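Local atomic coordinates of restriction endonuclease AspBHI (Azoarcus sp., PDB entry 4OC8), a protein that acts as a restriction endonuclease that depends on DNA modification, probably binding and cutting DNA, and occurs as an assembly of four chains. Residues A[221-227]-A[338-344]; A[138-142]-A[198-204]. All coordinates share one frame. Residues are numbered along the deposited sequence.

Interaction 1 (A[221-227]-A[338-344])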
ATOM      1  N   VAL A 221      20.113  -8.690  -1.138  1.00 61.30           N
ATOM      2  CA  VAL A 221      20.378  -9.190   0.204  1.00 56.85           C
ATOM      3  C   VAL A 221      21.302  -8.215   0.917  1.00 58.82           C
ATOM      4  O   VAL A 221      22.418  -7.960   0.465  1.00 60.97           O
ATOM      5  CB  VAL A 221      20.999 -10.599   0.193  1.00 55.51           C
ATOM      6  CG1 VAL A 221      21.685 -10.895   1.520  1.00 63.78           C
ATOM      7  CG2 VAL A 221      19.929 -11.643  -0.100  1.00 62.00           C
ATOM      8  N   ARG A 222      20.822  -7.655   2.022  1.00 56.44           N
ATOM      9  CA  ARG A 222      21.604  -6.688   2.780  1.00 55.21           C
ATOM     10  C   ARG A 222      22.646  -7.368   3.659  1.00 53.45           C
ATOM     11  O   ARG A 222      22.498  -8.528   4.040  1.00 50.03           O
ATOM     12  CB  ARG A 222      20.694  -5.801   3.634  1.00 52.58           C
ATOM     13  CG  ARG A 222      20.065  -4.634   2.891  1.00 44.53           C
ATOM     14  CD  ARG A 222      19.256  -3.763   3.836  1.00 49.97           C
ATOM     15  NE  ARG A 222      18.014  -4.413   4.249  1.00 52.90           N
ATOM     16  CZ  ARG A 222      17.199  -3.938   5.186  1.00 50.28           C
ATOM     17  NH1 ARG A 222      17.499  -2.811   5.815  1.00 51.09           N
ATOM     18  NH2 ARG A 222      16.087  -4.591   5.496  1.00 42.38           N
ATOM     19  N   SER A 223      23.706  -6.632   3.973  1.00 57.93           N
ATOM     20  CA  SER A 223      24.738  -7.126   4.872  1.00 60.29           C
ATOM     21  C   SER A 223      24.400  -6.745   6.308  1.00 62.49           C
ATOM     22  O   SER A 223      23.379  -6.110   6.569  1.00 64.50           O
ATOM     23  CB  SER A 223      26.099  -6.545   4.492  1.00 61.46           C
ATOM     24  OG  SER A 223      26.121  -5.141   4.682  1.00 52.13           O
ATOM     25  N   LYS A 224      25.266  -7.133   7.235  1.00 60.74           N
ATOM     26  CA  LYS A 224      25.076  -6.808   8.637  1.00 56.58           C
ATOM     27  C   LYS A 224      25.188  -5.299   8.843  1.00 55.32           C
ATOM     28  O   LYS A 224      24.365  -4.689   9.529  1.00 55.07           O
ATOM     29  CB  LYS A 224      26.113  -7.553   9.482  1.00 58.47           C
ATOM     30  CG  LYS A 224      25.971  -7.394  10.988  1.00 58.34           C
ATOM     31  CD  LYS A 224      27.090  -8.143  11.698  1.00 62.03           C
ATOM     32  CE  LYS A 224      27.267  -7.689  13.138  1.00 60.36           C
ATOM     33  NZ  LYS A 224      28.572  -8.160  13.689  1.00 48.77           N
ATOM     34  N   ALA A 225      26.200  -4.701   8.227  1.00 45.88           N
ATOM     35  CA  ALA A 225      26.478  -3.281   8.414  1.00 50.06           C
ATOM     36  C   ALA A 225      25.335  -2.407   7.920  1.00 58.72           C
ATOM     37  O   ALA A 225      25.041  -1.362   8.503  1.00 63.97           O
ATOM     38  CB  ALA A 225      27.768  -2.905   7.715  1.00 53.78           C
ATOM     39  N   GLU A 226      24.697  -2.843   6.841  1.00 56.20           N
ATOM     40  CA  GLU A 226      23.623  -2.076   6.225  1.00 57.12           C
ATOM     41  C   GLU A 226      22.355  -2.079   7.075  1.00 56.06           C
ATOM     42  O   GLU A 226      21.610  -1.097   7.096  1.00 54.67           O
ATOM     43  CB  GLU A 226      23.330  -2.607   4.819  1.00 59.80           C
ATOM     44  CG  GLU A 226      24.454  -2.355   3.820  1.00 65.61           C
ATOM     45  CD  GLU A 226      24.242  -3.073   2.498  1.00 76.74           C
ATOM     46  OE1 GLU A 226      23.487  -4.067   2.468  1.00 72.30           O
ATOM     47  OE2 GLU A 226      24.835  -2.643   1.486  1.00 85.35           O
ATOM     48  N   GLN A 227      22.120  -3.183   7.779  1.00 54.43           N
ATOM     49  CA  GLN A 227      20.908  -3.337   8.580  1.00 51.54           C
ATOM     50  C   GLN A 227      21.032  -2.675   9.950  1.00 53.60           C
ATOM     51  O   GLN A 227      20.031  -2.279  10.547  1.00 54.56           O
ATOM     52  CB  GLN A 227      20.555  -4.818   8.738  1.00 43.22           C
ATOM     53  CG  GLN A 227      20.265  -5.523   7.425  1.00 43.15           C
ATOM     54  CD  GLN A 227      20.167  -7.030   7.577  1.00 44.93           C
ATOM     55  OE1 GLN A 227      19.399  -7.534   8.394  1.00 50.76           O
ATOM     56  NE2 GLN A 227      20.954  -7.756   6.795  1.00 46.00           N
ATOM     57  N   TYR A 338      19.800  -7.387  13.315  1.00 52.54           N
ATOM     58  CA  TYR A 338      19.868  -7.670  11.885  1.00 40.80           C
ATOM     59  C   TYR A 338      19.476  -9.114  11.576  1.00 44.90           C
ATOM     60  O   TYR A 338      19.477  -9.972  12.458  1.00 46.68           O
ATOM     61  CB  TYR A 338      21.274  -7.401  11.360  1.00 47.09           C
ATOM     62  CG  TYR A 338      22.273  -8.496  11.682  1.00 54.46           C
ATOM     63  CD1 TYR A 338      22.786  -8.642  12.966  1.00 51.16           C
ATOM     64  CD2 TYR A 338      22.711  -9.376  10.699  1.00 49.79           C
ATOM     65  CE1 TYR A 338      23.699  -9.638  13.264  1.00 52.53           C
ATOM     66  CE2 TYR A 338      23.624 -10.371  10.988  1.00 61.50           C
ATOM     67  CZ  TYR A 338      24.118 -10.497  12.269  1.00 63.18           C
ATOM     68  OH  TYR A 338      25.025 -11.494  12.554  1.00 51.61           O
ATOM     69  N   VAL A 339      19.133  -9.369  10.318  1.00 48.21           N
ATOM     70  CA  VAL A 339      18.847 -10.717   9.842  1.00 40.84           C
ATOM     71  C   VAL A 339      20.079 -11.278   9.132  1.00 48.52           C
ATOM     72  O   VAL A 339      20.620 -10.633   8.233  1.00 48.84           O
ATOM     73  CB  VAL A 339      17.667 -10.714   8.861  1.00 35.69           C
ATOM     74  CG1 VAL A 339      17.397 -12.117   8.352  1.00 40.10           C
ATOM     75  CG2 VAL A 339      16.434 -10.136   9.525  1.00 36.93           C
ATOM     76  N   ASP A 340      20.519 -12.472   9.527  1.00 51.90           N
ATOM     77  CA  ASP A 340      21.762 -13.032   8.986  1.00 54.35           C
ATOM     78  C   ASP A 340      21.675 -13.402   7.508  1.00 56.73           C
ATOM     79  O   ASP A 340      20.594 -13.384   6.917  1.00 53.58           O
ATOM     80  CB  ASP A 340      22.283 -14.216   9.823  1.00 57.66           C
ATOM     81  CG  ASP A 340      21.434 -15.485   9.688  1.00 65.23           C
ATOM     82  OD1 ASP A 340      20.614 -15.608   8.752  1.00 63.66           O
ATOM     83  OD2 ASP A 340      21.608 -16.388  10.536  1.00 62.85           O
ATOM     84  N   ARG A 341      22.822 -13.764   6.938  1.00 62.98           N
ATOM     85  CA  ARG A 341      22.931 -14.086   5.517  1.00 57.41           C
ATOM     86  C   ARG A 341      21.996 -15.217   5.081  1.00 50.36           C
ATOM     87  O   ARG A 341      21.224 -15.051   4.142  1.00 52.82           O
ATOM     88  CB  ARG A 341      24.385 -14.414   5.155  1.00 60.89           C
ATOM     89  CG  ARG A 341      24.642 -14.637   3.666  1.00 68.24           C
ATOM     90  CD  ARG A 341      24.159 -13.460   2.827  1.00 81.51           C
ATOM     91  NE  ARG A 341      24.855 -12.218   3.155  1.00 98.00           N
ATOM     92  CZ  ARG A 341      25.863 -11.714   2.448  1.00 91.75           C
ATOM     93  NH1 ARG A 341      26.295 -12.347   1.365  1.00 78.90           N
ATOM     94  NH2 ARG A 341      26.434 -10.575   2.822  1.00 72.18           N
ATOM     95  N   GLN A 342      22.056 -16.354   5.766  1.00 51.27           N
ATOM     96  CA  GLN A 342      21.247 -17.512   5.390  1.00 50.37           C
ATOM     97  C   GLN A 342      19.745 -17.209   5.330  1.00 59.02           C
ATOM     98  O   GLN A 342      19.073 -17.563   4.358  1.00 60.17           O
ATOM     99  CB  GLN A 342      21.512 -18.688   6.332  1.00 55.20           C
ATOM    100  CG  GLN A 342      20.804 -19.979   5.927  1.00 65.64           C
ATOM    101  CD  GLN A 342      21.033 -21.117   6.912  1.00 84.92           C
ATOM    102  OE1 GLN A 342      21.719 -20.954   7.923  1.00 92.79           O
ATOM    103  NE2 GLN A 342      20.450 -22.278   6.619  1.00 76.18           N
ATOM    104  N   ALA A 343      19.227 -16.542   6.357  1.00 59.69           N
ATOM    105  CA  ALA A 343      17.795 -16.251   6.441  1.00 54.80           C
ATOM    106  C   ALA A 343      17.335 -15.256   5.373  1.00 54.37           C
ATOM    107  O   ALA A 343      16.294 -15.451   4.738  1.00 48.31           O
ATOM    108  CB  ALA A 343      17.434 -15.750   7.834  1.00 48.35           C
ATOM    109  N   TYR A 344      18.115 -14.192   5.189  1.00 49.01           N
ATOM    110  CA  TYR A 344      17.842 -13.189   4.168  1.00 45.52           C
ATOM    111  C   TYR A 344      17.819 -13.848   2.798  1.00 58.02           C
ATOM    112  O   TYR A 344      16.885 -13.659   2.017  1.00 60.86           O
ATOM    113  CB  TYR A 344      18.921 -12.106   4.194  1.00 47.02           C
ATOM    114  CG  TYR A 344      18.414 -10.702   3.940  1.00 52.15           C
ATOM    115  CD1 TYR A 344      17.521 -10.434   2.910  1.00 54.76           C
ATOM    116  CD2 TYR A 344      18.823  -9.646   4.743  1.00 51.27           C
ATOM    117  CE1 TYR A 344      17.056  -9.143   2.686  1.00 63.53           C
ATOM    118  CE2 TYR A 344      18.363  -8.358   4.529  1.00 51.03           C
ATOM    119  CZ  TYR A 344      17.481  -8.109   3.502  1.00 59.88           C
ATOM    120  OH  TYR A 344      17.029  -6.823   3.298  1.00 55.64           O
TER
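Polar anchoring of an incoming chain segment onto a nuclease core is the principle illustrated here. Residues 221-227, ending in a short helical turn, lie against residues 338-344, the link from strand 330-335 into helix 341-349 of the PD-(D/E)XK-like domain. Both helical starts are capped. Ser223 and Glu226 form a capping box, in which Ser223 N donates to Glu226 OE1 (3.0 Å) and the return bond from Glu226 N to Ser223 OG is weak; Asp340 OD1 accepts from Ala343 N (2.9 Å). The side-chain amide of Gln227 pairs with the backbone of Val339 through two hydrogen bonds: Gln227 OE1 accepts from Val339 N at 2.7 Å, while Gln227 NE2 donates to Val339 O at 3.2 Å. Arg222 NE donates to Tyr344 OH (2.8 Å), and a salt bridge to Asp361 engages the same guanidinium. Aromatic faces add to these bonds. Lys224 CG sits 3.6 Å from the centroid of the Tyr338 ring, almost on its normal, and Val221 CA covers a face of the Tyr344 ring in a second CH-pi contact. Val221 CG1 also meets Arg341 CD (3.8 Å). Directional bonds from buried Arg222 and Gln227 thus fix how the segment sits, and exposed Lys224 contributes methylenes rather than charge.

Interaction 2 (A[138-142]-A[198-204])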
ATOM      1  N   GLY A 138      19.529  12.176 -13.726  1.00 35.60           N
ATOM      2  CA  GLY A 138      18.554  12.299 -14.790  1.00 34.69           C
ATOM      3  C   GLY A 138      18.039  13.704 -15.052  1.00 39.30           C
ATOM      4  O   GLY A 138      18.382  14.662 -14.358  1.00 36.89           O
ATOM      5  N   LEU A 139      17.203  13.812 -16.076  1.00 38.19           N
ATOM      6  CA  LEU A 139      16.537  15.054 -16.420  1.00 32.68           C
ATOM      7  C   LEU A 139      15.132  14.963 -15.855  1.00 33.75           C
ATOM      8  O   LEU A 139      14.463  13.943 -16.014  1.00 37.78           O
ATOM      9  CB  LEU A 139      16.498  15.217 -17.940  1.00 23.20           C
ATOM     10  CG  LEU A 139      15.428  16.130 -18.529  1.00 26.82           C
ATOM     11  CD1 LEU A 139      15.846  17.586 -18.443  1.00 30.95           C
ATOM     12  CD2 LEU A 139      15.129  15.728 -19.958  1.00 25.76           C
ATOM     13  N   ALA A 140      14.678  16.018 -15.192  1.00 33.17           N
ATOM     14  CA  ALA A 140      13.435  15.915 -14.440  1.00 36.96           C
ATOM     15  C   ALA A 140      12.418  17.003 -14.751  1.00 35.96           C
ATOM     16  O   ALA A 140      12.768  18.085 -15.220  1.00 40.04           O
ATOM     17  CB  ALA A 140      13.730  15.882 -12.948  1.00 39.40           C
ATOM     18  N   VAL A 141      11.156  16.698 -14.476  1.00 33.10           N
ATOM     19  CA  VAL A 141      10.075  17.667 -14.612  1.00 40.37           C
ATOM     20  C   VAL A 141       9.312  17.804 -13.291  1.00 41.99           C
ATOM     21  O   VAL A 141       9.299  16.876 -12.482  1.00 43.56           O
ATOM     22  CB  VAL A 141       9.101  17.266 -15.737  1.00 32.86           C
ATOM     23  CG1 VAL A 141       9.817  17.269 -17.076  1.00 31.97           C
ATOM     24  CG2 VAL A 141       8.493  15.903 -15.453  1.00 30.97           C
ATOM     25  N   PRO A 142       8.692  18.972 -13.059  1.00 37.86           N
ATOM     26  CA  PRO A 142       7.885  19.182 -11.854  1.00 31.08           C
ATOM     27  C   PRO A 142       6.674  18.263 -11.813  1.00 33.90           C
ATOM     28  O   PRO A 142       6.053  18.015 -12.845  1.00 40.22           O
ATOM     29  CB  PRO A 142       7.411  20.627 -12.004  1.00 31.05           C
ATOM     30  CG  PRO A 142       8.422  21.265 -12.881  1.00 39.00           C
ATOM     31  CD  PRO A 142       8.838  20.210 -13.843  1.00 39.23           C
ATOM     32  N   PRO A 198      15.224  15.963 -25.846  1.00 43.40           N
ATOM     33  CA  PRO A 198      14.783  14.570 -25.714  1.00 42.89           C
ATOM     34  C   PRO A 198      13.285  14.445 -25.947  1.00 40.01           C
ATOM     35  O   PRO A 198      12.543  15.395 -25.692  1.00 48.73           O
ATOM     36  CB  PRO A 198      15.129  14.236 -24.263  1.00 30.34           C
ATOM     37  CG  PRO A 198      16.311  15.095 -23.974  1.00 33.42           C
ATOM     38  CD  PRO A 198      16.052  16.387 -24.705  1.00 39.32           C
ATOM     39  N   VAL A 199      12.853  13.290 -26.441  1.00 35.29           N
ATOM     40  CA  VAL A 199      11.459  13.095 -26.815  1.00 38.14           C
ATOM     41  C   VAL A 199      10.535  13.274 -25.614  1.00 45.30           C
ATOM     42  O   VAL A 199       9.484  13.906 -25.725  1.00 44.22           O
ATOM     43  CB  VAL A 199      11.221  11.700 -27.436  1.00 27.43           C
ATOM     44  CG1 VAL A 199       9.807  11.592 -27.957  1.00 20.81           C
ATOM     45  CG2 VAL A 199      12.213  11.435 -28.544  1.00 26.12           C
ATOM     46  N   ALA A 200      10.933  12.721 -24.471  1.00 32.03           N
ATOM     47  CA  ALA A 200      10.132  12.818 -23.254  1.00 35.47           C
ATOM     48  C   ALA A 200       9.925  14.279 -22.830  1.00 40.88           C
ATOM     49  O   ALA A 200       8.845  14.661 -22.352  1.00 35.72           O
ATOM     50  CB  ALA A 200      10.773  12.008 -22.129  1.00 31.25           C
ATOM     51  N   TRP A 201      10.956  15.095 -23.031  1.00 39.65           N
ATOM     52  CA  TRP A 201      10.866  16.513 -22.719  1.00 35.91           C
ATOM     53  C   TRP A 201       9.867  17.236 -23.619  1.00 40.56           C
ATOM     54  O   TRP A 201       9.007  17.964 -23.127  1.00 43.10           O
ATOM     55  CB  TRP A 201      12.232  17.193 -22.788  1.00 32.71           C
ATOM     56  CG  TRP A 201      12.150  18.642 -22.411  1.00 37.66           C
ATOM     57  CD1 TRP A 201      12.031  19.703 -23.259  1.00 34.82           C
ATOM     58  CD2 TRP A 201      12.151  19.186 -21.085  1.00 39.97           C
ATOM     59  NE1 TRP A 201      11.972  20.874 -22.547  1.00 35.04           N
ATOM     60  CE2 TRP A 201      12.042  20.585 -21.210  1.00 42.73           C
ATOM     61  CE3 TRP A 201      12.239  18.628 -19.806  1.00 39.77           C
ATOM     62  CZ2 TRP A 201      12.016  21.434 -20.102  1.00 37.55           C
ATOM     63  CZ3 TRP A 201      12.218  19.476 -18.707  1.00 36.15           C
ATOM     64  CH2 TRP A 201      12.106  20.860 -18.864  1.00 36.36           C
ATOM     65  N   ASN A 202       9.980  17.038 -24.931  1.00 37.75           N
ATOM     66  CA  ASN A 202       9.049  17.667 -25.868  1.00 40.36           C
ATOM     67  C   ASN A 202       7.623  17.216 -25.602  1.00 40.27           C
ATOM     68  O   ASN A 202       6.684  18.013 -25.658  1.00 39.65           O
ATOM     69  CB  ASN A 202       9.430  17.361 -27.319  1.00 41.55           C
ATOM     70  CG  ASN A 202      10.682  18.088 -27.759  1.00 44.22           C
ATOM     71  OD1 ASN A 202      10.928  19.224 -27.353  1.00 55.77           O
ATOM     72  ND2 ASN A 202      11.484  17.435 -28.594  1.00 36.57           N
ATOM     73  N   ALA A 203       7.474  15.929 -25.307  1.00 37.47           N
ATOM     74  CA  ALA A 203       6.184  15.355 -24.960  1.00 35.79           C
ATOM     75  C   ALA A 203       5.598  16.073 -23.754  1.00 44.25           C
ATOM     76  O   ALA A 203       4.415  16.448 -23.752  1.00 45.60           O
ATOM     77  CB  ALA A 203       6.328  13.875 -24.675  1.00 23.43           C
ATOM     78  N   TRP A 204       6.428  16.273 -22.731  1.00 38.13           N
ATOM     79  CA  TRP A 204       5.962  16.980 -21.546  1.00 39.97           C
ATOM     80  C   TRP A 204       5.578  18.420 -21.891  1.00 41.16           C
ATOM     81  O   TRP A 204       4.596  18.951 -21.373  1.00 39.14           O
ATOM     82  CB  TRP A 204       6.997  16.940 -20.415  1.00 36.13           C
ATOM     83  CG  TRP A 204       6.519  17.662 -19.187  1.00 39.69           C
ATOM     84  CD1 TRP A 204       5.656  17.188 -18.238  1.00 37.84           C
ATOM     85  CD2 TRP A 204       6.852  18.998 -18.794  1.00 35.92           C
ATOM     86  NE1 TRP A 204       5.441  18.142 -17.275  1.00 31.85           N
ATOM     87  CE2 TRP A 204       6.163  19.265 -17.594  1.00 36.45           C
ATOM     88  CE3 TRP A 204       7.672  19.993 -19.336  1.00 35.27           C
ATOM     89  CZ2 TRP A 204       6.266  20.484 -16.929  1.00 40.43           C
ATOM     90  CZ3 TRP A 204       7.773  21.204 -18.677  1.00 39.46           C
ATOM     91  CH2 TRP A 204       7.072  21.441 -17.488  1.00 39.11           C
TER
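A helix laid along a strand by meshing apolar side chains is exemplified in the N-terminal, PUA-like domain, where helix 199-207 covers the end of strand 133-142. The two short axes run almost parallel, 9° apart and 10.0 Å distant at closest approach, a gap that bulky residues must fill. The strand offers two bumps, Leu139 and Val141, two residues apart, with the CA-to-CB bond of the intervening Ala140 directed away and its side chain touching Phe172 and Ile174 of strand 163-174. The helix answers with Trp201 and Trp204, and its N-cap residue Pro198 extends the same three-residue spacing. Leu139 fits the hollow between Pro198 and Trp201: its CD2 lies 4.2 Å from Pro198 CG and its CD1 4.0 Å from Trp201 CE3. The six-membered ring of Trp201 in turn pushes in toward the strand, touching both Leu139 and Val141, and the indole stacks edge-to-face with Trp184. Beyond it, Pro142 brings its CD to 4.0 Å from Trp204 CZ2 while also packing on helix 100-113. The tightest fit belongs to Val141, wedged between the two indoles: its CG1 approaches Trp201 CZ3 to 3.6 Å and, in a CH-pi contact, stands over the face of the five-membered ring of Trp204, 4.0 Å from that ring's centroid.

Overall arrangement
The pair shows how contact chemistry follows place in the fold. Interaction 2 is buried and almost entirely apolar, relying on van der Waals fit and a CH-pi contact to seat a helix on the large sheet of the N-terminal part. Interaction 1, only partly buried, joins an arriving segment to the loop and first turn of helix 341-349 in the nuclease part, and directional hydrogen bonds dominate. They share no element: the centres of interaction 1 and interaction 2 are about 38 Å apart, on opposite sides of the chain's centre. Along the chain, interaction 2 closes before interaction 1 opens. CH-pi contacts recur, a valine over tryptophan in interaction 2, a valine and a lysine over tyrosines in interaction 1.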